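PDB 3RH3: DUF3829 domain-containing protein from Bacteroides thetaiotaomicron, which is of unknown function but folds as an all-alpha bundle and is probably a lipoprotein carrying a DUF3829-like C-terminal domain. Local coordinates for residues Lys169-Val174 / Gln223-Thr228; Ser176-Tyr181 / Lys230-Asp235. All coordinates share one frame; numbering follows the deposited sequence.

Interaction 1. Residues Lys169-Val174 / Gln223-Thr228; sequences KMSGTV and QSFLST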
ATOM      1  N   LYS A 169      11.963  -4.419   1.409  1.00 36.41           N
ATOM      2  CA  LYS A 169      10.981  -5.095   2.281  1.00 36.63           C
ATOM      3  C   LYS A 169      10.354  -4.130   3.309  1.00 41.51           C
ATOM      4  O   LYS A 169       9.130  -4.130   3.456  1.00 43.36           O
ATOM      5  CB  LYS A 169      11.567  -6.322   2.989  1.00 40.62           C
ATOM      6  CG  LYS A 169      10.458  -7.218   3.553  1.00 46.20           C
ATOM      7  CD  LYS A 169      10.921  -8.558   4.014  1.00 56.44           C
ATOM      8  CE  LYS A 169       9.721  -9.411   4.361  1.00 71.51           C
ATOM      9  NZ  LYS A 169      10.089 -10.845   4.529  1.00 87.61           N
HETATM   10  N   MSE A 170      11.169  -3.258   3.943  1.00 35.65           N
HETATM   11  CA  MSE A 170      10.697  -2.272   4.928  1.00 31.68           C
HETATM   12  C   MSE A 170       9.767  -1.260   4.293  1.00 34.81           C
HETATM   13  O   MSE A 170       8.738  -0.955   4.887  1.00 31.25           O
HETATM   14  CB  MSE A 170      11.861  -1.587   5.632  1.00 32.34           C
HETATM   15  CG  MSE A 170      12.578  -2.568   6.584  1.00 35.97           C
HETATM   16 SE   MSE A 170      13.906  -1.692   7.648  0.75 38.55          SE
HETATM   17  CE  MSE A 170      15.373  -1.828   6.446  1.00 38.04           C
ATOM     18  N   SER A 171      10.063  -0.847   3.034  1.00 33.96           N
ATOM     19  CA  SER A 171       9.237   0.074   2.269  1.00 34.40           C
ATOM     20  C   SER A 171       7.871  -0.530   2.027  1.00 38.40           C
ATOM     21  O   SER A 171       6.874   0.180   2.119  1.00 38.69           O
ATOM     22  CB  SER A 171       9.909   0.439   0.949  1.00 38.45           C
ATOM     23  OG  SER A 171      10.907   1.401   1.240  1.00 53.49           O
ATOM     24  N   GLY A 172       7.841  -1.822   1.709  1.00 35.45           N
ATOM     25  CA  GLY A 172       6.609  -2.576   1.523  1.00 34.88           C
ATOM     26  C   GLY A 172       5.803  -2.639   2.810  1.00 37.14           C
ATOM     27  O   GLY A 172       4.597  -2.389   2.806  1.00 36.96           O
ATOM     28  N   THR A 173       6.474  -2.912   3.939  1.00 33.12           N
ATOM     29  CA  THR A 173       5.826  -2.978   5.264  1.00 31.89           C
ATOM     30  C   THR A 173       5.259  -1.604   5.640  1.00 33.66           C
ATOM     31  O   THR A 173       4.117  -1.545   6.100  1.00 32.02           O
ATOM     32  CB  THR A 173       6.791  -3.524   6.316  1.00 37.74           C
ATOM     33  OG1 THR A 173       7.380  -4.719   5.801  1.00 37.30           O
ATOM     34  CG2 THR A 173       6.082  -3.886   7.616  1.00 33.03           C
ATOM     35  N   VAL A 174       6.005  -0.494   5.341  1.00 31.13           N
ATOM     36  CA  VAL A 174       5.543   0.853   5.637  1.00 31.19           C
ATOM     37  C   VAL A 174       4.248   1.140   4.835  1.00 33.98           C
ATOM     38  O   VAL A 174       3.259   1.651   5.392  1.00 32.03           O
ATOM     39  CB  VAL A 174       6.648   1.930   5.399  1.00 35.46           C
ATOM     40  CG1 VAL A 174       6.056   3.341   5.343  1.00 34.60           C
ATOM     41  CG2 VAL A 174       7.743   1.847   6.467  1.00 35.39           C
ATOM     42  N   GLN A 223      21.846   4.004   6.283  1.00 39.63           N
ATOM     43  CA  GLN A 223      21.676   4.417   7.684  1.00 40.03           C
ATOM     44  C   GLN A 223      20.589   5.491   7.789  1.00 44.11           C
ATOM     45  O   GLN A 223      19.787   5.408   8.703  1.00 43.49           O
ATOM     46  CB  GLN A 223      22.983   4.929   8.277  1.00 42.41           C
ATOM     47  CG  GLN A 223      24.039   3.868   8.563  1.00 47.25           C
ATOM     48  CD  GLN A 223      25.371   4.497   8.976  1.00 75.62           C
ATOM     49  OE1 GLN A 223      25.812   5.573   8.500  1.00 64.24           O
ATOM     50  NE2 GLN A 223      26.063   3.811   9.867  1.00 77.18           N
ATOM     51  N   SER A 224      20.510   6.440   6.816  1.00 41.06           N
ATOM     52  CA  SER A 224      19.459   7.474   6.790  1.00 40.77           C
ATOM     53  C   SER A 224      18.102   6.833   6.598  1.00 41.68           C
ATOM     54  O   SER A 224      17.146   7.245   7.248  1.00 40.59           O
ATOM     55  CB  SER A 224      19.707   8.496   5.689  1.00 44.55           C
ATOM     56  OG  SER A 224      20.837   9.288   5.999  1.00 59.95           O
ATOM     57  N   PHE A 225      18.030   5.777   5.751  1.00 37.57           N
ATOM     58  CA  PHE A 225      16.797   5.011   5.540  1.00 35.22           C
ATOM     59  C   PHE A 225      16.324   4.423   6.859  1.00 37.34           C
ATOM     60  O   PHE A 225      15.149   4.557   7.189  1.00 35.75           O
ATOM     61  CB  PHE A 225      16.969   3.897   4.475  1.00 36.77           C
ATOM     62  CG  PHE A 225      15.702   3.109   4.196  1.00 38.13           C
ATOM     63  CD1 PHE A 225      15.357   2.009   4.980  1.00 39.95           C
ATOM     64  CD2 PHE A 225      14.872   3.451   3.133  1.00 40.54           C
ATOM     65  CE1 PHE A 225      14.180   1.302   4.738  1.00 39.96           C
ATOM     66  CE2 PHE A 225      13.701   2.736   2.887  1.00 42.09           C
ATOM     67  CZ  PHE A 225      13.351   1.679   3.708  1.00 39.45           C
ATOM     68  N   LEU A 226      17.232   3.781   7.615  1.00 35.26           N
ATOM     69  CA  LEU A 226      16.909   3.170   8.926  1.00 35.50           C
ATOM     70  C   LEU A 226      16.367   4.209   9.906  1.00 40.08           C
ATOM     71  O   LEU A 226      15.360   3.959  10.568  1.00 41.23           O
ATOM     72  CB  LEU A 226      18.139   2.439   9.529  1.00 35.75           C
ATOM     73  CG  LEU A 226      18.713   1.307   8.692  1.00 39.99           C
ATOM     74  CD1 LEU A 226      19.905   0.662   9.365  1.00 41.18           C
ATOM     75  CD2 LEU A 226      17.681   0.255   8.416  1.00 42.73           C
ATOM     76  N   SER A 227      17.008   5.381   9.970  1.00 37.45           N
ATOM     77  CA  SER A 227      16.608   6.506  10.814  1.00 37.15           C
ATOM     78  C   SER A 227      15.181   7.002  10.442  1.00 39.09           C
ATOM     79  O   SER A 227      14.391   7.279  11.338  1.00 37.81           O
ATOM     80  CB  SER A 227      17.634   7.634  10.690  1.00 42.46           C
ATOM     81  OG  SER A 227      17.126   8.876  11.153  1.00 58.27           O
ATOM     82  N   THR A 228      14.863   7.074   9.132  1.00 36.37           N
ATOM     83  CA  THR A 228      13.547   7.477   8.589  1.00 36.31           C
ATOM     84  C   THR A 228      12.487   6.444   8.947  1.00 39.44           C
ATOM     85  O   THR A 228      11.333   6.806   9.158  1.00 39.31           O
ATOM     86  CB  THR A 228      13.638   7.646   7.056  1.00 43.99           C
ATOM     87  OG1 THR A 228      14.749   8.490   6.756  1.00 47.52           O
ATOM     88  CG2 THR A 228      12.366   8.231   6.439  1.00 36.25           C
TER
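F225 of helix 216-240 pushes its ring against helix 161-181, where M170 and S171 receive it. The far end of the ring does the touching. F225 CE1 lies 3.8 Å from M170 CB, an atom near the ring plane, while S171 OG stands 3.5 Å from F225 CZ at the same rim. The methyl of M170, a selenomethionine, comes in at a slant, CE being 3.8 Å from F225 CE1, and also rests on the neighbouring leucine, 3.7 Å from L226 CD2. M170 thus straddles two consecutive residues of the other helix, its CB meeting the ring and its methyl reaching both the ring and the leucine branch.

Torsions explain this reach. In F225, CG is anti to the backbone N (chi1 -178°), which sends the ring straight out from its helix. M170 is extended as far as the selenium and then turns at chi3 (-87°), swinging CE toward L226. Although the CB of L226 heads away from helix 161-181, CD2 returns to meet that methyl.

The two helices run nearly parallel here, their N-to-C directions 21° apart, but their local axes come no closer than 11.7 Å. Side chains have to span that separation, and further elements close the flanks: helix 189-207 supplies A206 and E202 beside M170 and L203 beside L226, while L261 packs on F225. S171 OG has weak hydrogen bonds within reach, to M167 O in its own helix and to L261 O and S262 O near the C-terminus.

All four touching residues are buried, and between these segments the attraction is dispersion rather than polar bonding. The S171 hydroxyl meets the aromatic rim without bonding to it, and the backbone carbonyls near it in this buried layer offer weak hydrogen bonds.

Interaction 2. Residues Ser176-Tyr181 / Lys230-Asp235; sequences SIMNLY and KSFMND. With EDO (1,2-ethanediol), chain E.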
ATOM      1  N   SER A 176       2.099  -1.060   3.634  1.00 30.66           N
ATOM      2  CA  SER A 176       0.996  -1.848   4.235  1.00 32.16           C
ATOM      3  C   SER A 176       0.428  -1.135   5.489  1.00 35.66           C
ATOM      4  O   SER A 176      -0.797  -1.041   5.646  1.00 36.06           O
ATOM      5  CB  SER A 176       1.460  -3.253   4.617  1.00 36.39           C
ATOM      6  OG  SER A 176       1.793  -4.001   3.462  1.00 46.89           O
ATOM      7  N   ILE A 177       1.320  -0.596   6.342  1.00 30.90           N
ATOM      8  CA  ILE A 177       0.884   0.122   7.561  1.00 30.51           C
ATOM      9  C   ILE A 177       0.055   1.366   7.176  1.00 35.34           C
ATOM     10  O   ILE A 177      -0.996   1.624   7.797  1.00 33.67           O
ATOM     11  CB  ILE A 177       2.076   0.487   8.486  1.00 32.94           C
ATOM     12  CG1 ILE A 177       2.781  -0.792   8.978  1.00 33.03           C
ATOM     13  CG2 ILE A 177       1.605   1.316   9.686  1.00 32.99           C
ATOM     14  CD1 ILE A 177       4.186  -0.602   9.478  1.00 36.25           C
HETATM   15  N   MSE A 178       0.527   2.128   6.148  1.00 32.57           N
HETATM   16  CA  MSE A 178      -0.166   3.338   5.700  1.00 32.25           C
HETATM   17  C   MSE A 178      -1.524   2.974   5.127  1.00 36.08           C
HETATM   18  O   MSE A 178      -2.504   3.657   5.416  1.00 34.91           O
HETATM   19  CB  MSE A 178       0.687   4.122   4.696  1.00 33.65           C
HETATM   20  CG  MSE A 178       1.814   4.908   5.405  1.00 39.02           C
HETATM   21 SE   MSE A 178       1.069   6.386   6.442  0.75 44.36          SE
HETATM   22  CE  MSE A 178       0.987   7.634   5.016  1.00 42.80           C
ATOM     23  N   ASN A 179      -1.591   1.871   4.381  1.00 34.05           N
ATOM     24  CA  ASN A 179      -2.848   1.369   3.825  1.00 34.41           C
ATOM     25  C   ASN A 179      -3.847   1.021   4.937  1.00 34.95           C
ATOM     26  O   ASN A 179      -5.022   1.380   4.832  1.00 34.26           O
ATOM     27  CB  ASN A 179      -2.611   0.151   2.930  1.00 37.94           C
ATOM     28  CG  ASN A 179      -3.845  -0.293   2.185  1.00 49.03           C
ATOM     29  OD1 ASN A 179      -4.599   0.505   1.633  1.00 48.68           O
ATOM     30  ND2 ASN A 179      -4.123  -1.566   2.212  1.00 46.84           N
ATOM     31  N   LEU A 180      -3.375   0.366   6.001  1.00 30.81           N
ATOM     32  CA  LEU A 180      -4.211   0.006   7.145  1.00 32.28           C
ATOM     33  C   LEU A 180      -4.655   1.236   7.916  1.00 36.77           C
ATOM     34  O   LEU A 180      -5.797   1.297   8.380  1.00 37.81           O
ATOM     35  CB  LEU A 180      -3.482  -0.974   8.079  1.00 32.76           C
ATOM     36  CG  LEU A 180      -3.286  -2.388   7.484  1.00 38.47           C
ATOM     37  CD1 LEU A 180      -2.164  -3.142   8.204  1.00 37.69           C
ATOM     38  CD2 LEU A 180      -4.604  -3.167   7.441  1.00 41.29           C
ATOM     39  N   TYR A 181      -3.757   2.234   8.037  1.00 31.62           N
ATOM     40  CA  TYR A 181      -4.081   3.465   8.717  1.00 30.76           C
ATOM     41  C   TYR A 181      -5.088   4.305   7.903  1.00 33.78           C
ATOM     42  O   TYR A 181      -6.028   4.843   8.495  1.00 33.71           O
ATOM     43  CB  TYR A 181      -2.815   4.276   9.009  1.00 31.26           C
ATOM     44  CG  TYR A 181      -3.141   5.575   9.701  1.00 32.36           C
ATOM     45  CD1 TYR A 181      -3.431   5.608  11.067  1.00 32.54           C
ATOM     46  CD2 TYR A 181      -3.263   6.761   8.979  1.00 33.36           C
ATOM     47  CE1 TYR A 181      -3.883   6.768  11.679  1.00 31.67           C
ATOM     48  CE2 TYR A 181      -3.656   7.944   9.597  1.00 34.36           C
ATOM     49  CZ  TYR A 181      -3.938   7.949  10.955  1.00 34.63           C
ATOM     50  OH  TYR A 181      -4.383   9.105  11.543  1.00 33.65           O
ATOM     51  N   LYS A 230      12.532   4.537  11.754  1.00 38.52           N
ATOM     52  CA  LYS A 230      12.273   4.774  13.195  1.00 37.65           C
ATOM     53  C   LYS A 230      11.409   6.020  13.375  1.00 38.78           C
ATOM     54  O   LYS A 230      10.514   6.001  14.190  1.00 36.51           O
ATOM     55  CB  LYS A 230      13.566   4.912  14.014  1.00 40.32           C
ATOM     56  CG  LYS A 230      14.497   3.717  13.941  1.00 56.32           C
ATOM     57  CD  LYS A 230      15.935   4.060  14.341  1.00 69.31           C
ATOM     58  CE  LYS A 230      16.912   3.126  13.671  1.00 79.60           C
ATOM     59  NZ  LYS A 230      18.312   3.614  13.743  1.00 91.36           N
ATOM     60  N   SER A 231      11.632   7.080  12.567  1.00 36.80           N
ATOM     61  CA  SER A 231      10.832   8.312  12.638  1.00 35.92           C
ATOM     62  C   SER A 231       9.417   8.033  12.236  1.00 37.51           C
ATOM     63  O   SER A 231       8.493   8.517  12.876  1.00 38.28           O
ATOM     64  CB  SER A 231      11.419   9.396  11.742  1.00 36.72           C
ATOM     65  OG  SER A 231      12.534   9.919  12.425  1.00 39.27           O
ATOM     66  N   PHE A 232       9.246   7.235  11.179  1.00 32.92           N
ATOM     67  CA  PHE A 232       7.933   6.832  10.679  1.00 31.25           C
ATOM     68  C   PHE A 232       7.202   6.085  11.768  1.00 33.76           C
ATOM     69  O   PHE A 232       6.030   6.341  12.036  1.00 34.81           O
ATOM     70  CB  PHE A 232       8.029   5.978   9.381  1.00 31.81           C
ATOM     71  CG  PHE A 232       6.708   5.328   9.075  1.00 32.91           C
ATOM     72  CD1 PHE A 232       5.660   6.067   8.534  1.00 35.76           C
ATOM     73  CD2 PHE A 232       6.457   4.010   9.463  1.00 34.69           C
ATOM     74  CE1 PHE A 232       4.402   5.480   8.325  1.00 36.63           C
ATOM     75  CE2 PHE A 232       5.192   3.431   9.266  1.00 36.62           C
ATOM     76  CZ  PHE A 232       4.173   4.174   8.706  1.00 34.26           C
HETATM   77  N   MSE A 233       7.893   5.160  12.381  1.00 29.26           N
HETATM   78  CA  MSE A 233       7.358   4.327  13.457  1.00 30.00           C
HETATM   79  C   MSE A 233       6.901   5.144  14.689  1.00 34.78           C
HETATM   80  O   MSE A 233       5.859   4.823  15.265  1.00 33.26           O
HETATM   81  CB  MSE A 233       8.394   3.268  13.867  1.00 30.83           C
HETATM   82  CG  MSE A 233       8.435   2.126  12.857  1.00 34.01           C
HETATM   83 SE   MSE A 233       9.720   0.762  13.323  0.75 38.52          SE
HETATM   84  CE  MSE A 233       8.646  -0.360  14.275  1.00 35.03           C
ATOM     85  N   ASN A 234       7.642   6.215  15.040  1.00 33.42           N
ATOM     86  CA  ASN A 234       7.281   7.100  16.136  1.00 34.45           C
ATOM     87  C   ASN A 234       6.022   7.888  15.779  1.00 39.47           C
ATOM     88  O   ASN A 234       5.117   8.019  16.614  1.00 38.91           O
ATOM     89  CB  ASN A 234       8.446   8.054  16.476  1.00 35.38           C
ATOM     90  CG  ASN A 234       9.629   7.352  17.112  1.00 54.29           C
ATOM     91  OD1 ASN A 234       9.507   6.314  17.761  1.00 46.87           O
ATOM     92  ND2 ASN A 234      10.805   7.913  16.954  1.00 46.53           N
ATOM     93  N   ASP A 235       5.964   8.384  14.532  1.00 35.50           N
ATOM     94  CA  ASP A 235       4.831   9.157  14.027  1.00 34.95           C
ATOM     95  C   ASP A 235       3.586   8.256  13.913  1.00 37.91           C
ATOM     96  O   ASP A 235       2.504   8.673  14.312  1.00 39.79           O
ATOM     97  CB  ASP A 235       5.171   9.794  12.666  1.00 34.87           C
ATOM     98  CG  ASP A 235       6.264  10.859  12.677  1.00 43.94           C
ATOM     99  OD1 ASP A 235       6.869  11.100  13.765  1.00 47.67           O
ATOM    100  OD2 ASP A 235       6.497  11.480  11.613  1.00 43.15           O
TER
HETATM  101  C1  EDO E 295      -8.989   3.340  -0.318  1.00 57.77           C
HETATM  102  O1  EDO E 295     -10.197   2.758   0.197  1.00 54.31           O
HETATM  103  C2  EDO E 295      -7.987   2.286  -0.784  1.00 57.01           C
HETATM  104  O2  EDO E 295      -6.843   2.297   0.087  1.00 61.50           O
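A Met-aromatic contact between helix 161-181 and helix 216-240 is part of this packing, with the F232 ring as the piece inserted. The selenium of M178, a selenomethionine, lies 5.3 Å from the ring centroid and 84° off the ring normal, so it meets the edge; its nearest ring atom is CE1, with M178 SE to F232 CE1 at 3.9 Å, and M178 CG is equally close to that carbon. Bends at chi2 (-70°) and chi3 fold the M178 chain back and bring its selenium to that rim. I177 borders the adjoining part of the rim, its CG2 4.0 Å from F232 CZ. Y257 of helix 247-257 packs edge-to-face with the same ring, and M236 touches both I177 and M178. With the F232 ring cut back to an alanine, the M178 selenium and the I177 methyls would probably lose their aromatic partner and a gap would open between the helices. On another side of helix 161-181, N179 OD1 accepts a hydrogen bond from S133 and a weak one, 3.3 Å, from O2 of an ethanediol probably left by crystallisation. An aromatic ring directed edge-first at aliphatic and methionine side chains of a neighbouring helix is ordinary core packing of an all-alpha helical bundle.

How the interactions relate
Both contacts join helix 161-181 to helix 216-240, with centres about 10 Å apart, and lie inside the DUF3829-like C-terminal domain. They touch directly: V174 CG2 of interaction 1 packs 3.9 Å from F232 CD2 of interaction 2. Each relies on a phenylalanine from helix 216-240 meeting a selenomethionine, yet the chemistry differs. Interaction 1 uses mainly the selenomethionine's carbons and places a serine hydroxyl at the ring; interaction 2 brings the selenium, together with CG, to the ring edge beside a branched aliphatic. Both are core contacts, although M178 in interaction 2 is partly exposed. Helix 189-207 flanks both and L261 reaches both phenylalanines, whereas helix 247-257 packs beside interaction 2.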